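Local structure of spot 14 protein (Mus musculus, 3ONT) at residues V70-G75 with A117-H122. The protein helps to regulate lipogenesis, especially in the lactating mammary gland, and may do so by binding MID1IP1 and preventing its interaction with ACACA. Residues are numbered along the deposited sequence; the frame is centred on the assembly and turned at random.
Sequences VEVDHG and AQFHLH
The two segments come nearest, CA to CA, at Glu71 and His120, 8.8 Å apart. Residues 70-75 carry the C-terminal part of helix 58-73 and the chain just after it, while 117-122 lie near the start of the long helix 115-147. At this separation only side chains meet. Phe119 reaches across with CG anti to the backbone N (chi1 171°), its CB directed at the other segment. Its CZ packs on CG2 of Val72 at 3.9 Å, the valine methyl approaching the ring obliquely. The Glu71 side chain, extended beyond CG, runs past the ring in the opposite sense, so that its OE1 lies at the ring edge, 4.1 Å from CE2 of Phe119. The other carboxylate oxygen, OE2 of Glu71, stands 3.9 Å from CD2 of His120; carboxylate and imidazole planes are only 18° apart, but the side chains cross almost at right angles. Within 70-75, ND1 of His74 bonds back to O of Val70. Val72 also touches Met19 and Tyr22 of helix 15-32 and Leu130 of the second subunit, and Phe119 packs on Leu126 of that subunit. The contact thus joins two helices of the bundle and continues into the homodimer interface. It is apolar where Val72 and Phe119 are buried and polar at its partly exposed border, where the Glu71 carboxylate could favour a protonated His120 electrostatically without a direct bond.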
loop_
_atom_site.group_PDB
_atom_site.type_symbol
_atom_site.label_atom_id
_atom_site.label_comp_id
_atom_site.label_asym_id
_atom_site.label_seq_id
_atom_site.Cartn_x
_atom_site.Cartn_y
_atom_site.Cartn_z
ATOM N N VAL A 70 -0.291 -12.339 7.444
ATOM C CA VAL A 70 -0.077 -13.316 6.361
ATOM C C VAL A 70 -0.023 -12.597 5.004
ATOM O O VAL A 70 0.720 -12.994 4.104
ATOM C CB VAL A 70 -1.147 -14.452 6.369
ATOM C CG1 VAL A 70 -1.162 -15.223 5.055
ATOM C CG2 VAL A 70 -0.913 -15.397 7.543
ATOM N N GLU A 71 -0.792 -11.521 4.869
ATOM C CA GLU A 71 -0.795 -10.764 3.627
ATOM C C GLU A 71 0.414 -9.836 3.497
ATOM O O GLU A 71 0.968 -9.684 2.417
ATOM C CB GLU A 71 -2.125 -10.053 3.435
ATOM C CG GLU A 71 -3.127 -11.002 2.781
ATOM C CD GLU A 71 -4.583 -10.527 2.811
ATOM O OE1 GLU A 71 -4.941 -9.598 3.597
ATOM O OE2 GLU A 71 -5.380 -11.111 2.027
ATOM N N VAL A 72 0.833 -9.246 4.607
ATOM C CA VAL A 72 2.037 -8.459 4.658
ATOM C C VAL A 72 3.244 -9.320 4.305
ATOM O O VAL A 72 4.156 -8.847 3.655
ATOM C CB VAL A 72 2.216 -7.835 6.050
ATOM C CG1 VAL A 72 3.601 -7.239 6.213
ATOM C CG2 VAL A 72 1.130 -6.792 6.322
ATOM N N ASP A 73 3.245 -10.584 4.721
ATOM C CA ASP A 73 4.393 -11.480 4.515
ATOM C C ASP A 73 4.491 -12.046 3.100
ATOM O O ASP A 73 5.560 -12.502 2.686
ATOM C CB ASP A 73 4.380 -12.634 5.523
ATOM C CG ASP A 73 4.808 -12.203 6.915
ATOM O OD1 ASP A 73 5.421 -11.128 7.052
ATOM O OD2 ASP A 73 4.524 -12.944 7.886
ATOM N N HIS A 74 3.372 -12.042 2.379
ATOM C CA HIS A 74 3.332 -12.531 1.005
ATOM C C HIS A 74 3.571 -11.400 0.005
ATOM O O HIS A 74 3.298 -11.558 -1.186
ATOM C CB HIS A 74 2.014 -13.255 0.715
ATOM C CG HIS A 74 1.977 -14.658 1.235
ATOM N ND1 HIS A 74 1.709 -14.956 2.556
ATOM C CD2 HIS A 74 2.187 -15.844 0.616
ATOM C CE1 HIS A 74 1.754 -16.265 2.727
ATOM N NE2 HIS A 74 2.042 -16.827 1.566
ATOM N N GLY A 75 4.099 -10.284 0.512
ATOM C CA GLY A 75 4.311 -9.059 -0.256
ATOM C C GLY A 75 3.031 -8.392 -0.750
ATOM O O GLY A 75 3.089 -7.474 -1.573
ATOM N N ALA A 117 -10.647 -5.408 6.072
ATOM C CA ALA A 117 -11.315 -5.120 4.803
ATOM C C ALA A 117 -10.781 -3.833 4.173
ATOM O O ALA A 117 -10.525 -3.784 2.973
ATOM C CB ALA A 117 -12.797 -5.018 5.017
ATOM N N GLN A 118 -10.624 -2.804 4.999
ATOM C CA GLN A 118 -10.050 -1.535 4.584
ATOM C C GLN A 118 -8.616 -1.729 4.086
ATOM O O GLN A 118 -8.273 -1.284 2.988
ATOM C CB GLN A 118 -10.129 -0.511 5.724
ATOM C CG GLN A 118 -11.574 -0.087 6.017
ATOM C CD GLN A 118 -11.725 0.818 7.258
ATOM O OE1 GLN A 118 -10.778 1.503 7.687
ATOM N NE2 GLN A 118 -12.936 0.832 7.828
ATOM N N PHE A 119 -7.811 -2.444 4.870
ATOM C CA PHE A 119 -6.436 -2.747 4.515
ATOM C C PHE A 119 -6.425 -3.377 3.143
ATOM O O PHE A 119 -5.699 -2.939 2.246
ATOM C CB PHE A 119 -5.817 -3.695 5.548
ATOM C CG PHE A 119 -4.470 -4.237 5.157
ATOM C CD1 PHE A 119 -3.314 -3.463 5.316
ATOM C CD2 PHE A 119 -4.341 -5.534 4.669
ATOM C CE1 PHE A 119 -2.033 -3.964 4.962
ATOM C CE2 PHE A 119 -3.068 -6.053 4.310
ATOM C CZ PHE A 119 -1.918 -5.260 4.456
ATOM N N HIS A 120 -7.252 -4.401 2.974
ATOM C CA HIS A 120 -7.325 -5.114 1.717
ATOM C C HIS A 120 -7.715 -4.172 0.577
ATOM O O HIS A 120 -7.108 -4.209 -0.491
ATOM C CB HIS A 120 -8.294 -6.285 1.825
ATOM C CG HIS A 120 -8.213 -7.227 0.667
ATOM N ND1 HIS A 120 -9.197 -7.310 -0.297
ATOM C CD2 HIS A 120 -7.249 -8.110 0.298
ATOM C CE1 HIS A 120 -8.846 -8.210 -1.203
ATOM N NE2 HIS A 120 -7.668 -8.710 -0.868
ATOM N N LEU A 121 -8.699 -3.311 0.804
ATOM C CA LEU A 121 -9.085 -2.369 -0.228
ATOM C C LEU A 121 -7.879 -1.514 -0.680
ATOM O O LEU A 121 -7.561 -1.466 -1.864
ATOM C CB LEU A 121 -10.223 -1.469 0.236
ATOM C CG LEU A 121 -10.452 -0.227 -0.651
ATOM C CD1 LEU A 121 -10.821 -0.578 -2.106
ATOM C CD2 LEU A 121 -11.518 0.636 -0.031
ATOM N N HIS A 122 -7.225 -0.866 0.279
ATOM C CA HIS A 122 -6.008 -0.104 0.046
ATOM C C HIS A 122 -4.905 -0.862 -0.676
ATOM O O HIS A 122 -4.489 -0.428 -1.758
ATOM C CB HIS A 122 -5.520 0.473 1.351
ATOM C CG HIS A 122 -6.488 1.447 1.938
ATOM N ND1 HIS A 122 -7.106 2.423 1.181
ATOM C CD2 HIS A 122 -6.966 1.586 3.194
ATOM C CE1 HIS A 122 -7.914 3.129 1.949
ATOM N NE2 HIS A 122 -7.850 2.638 3.175
#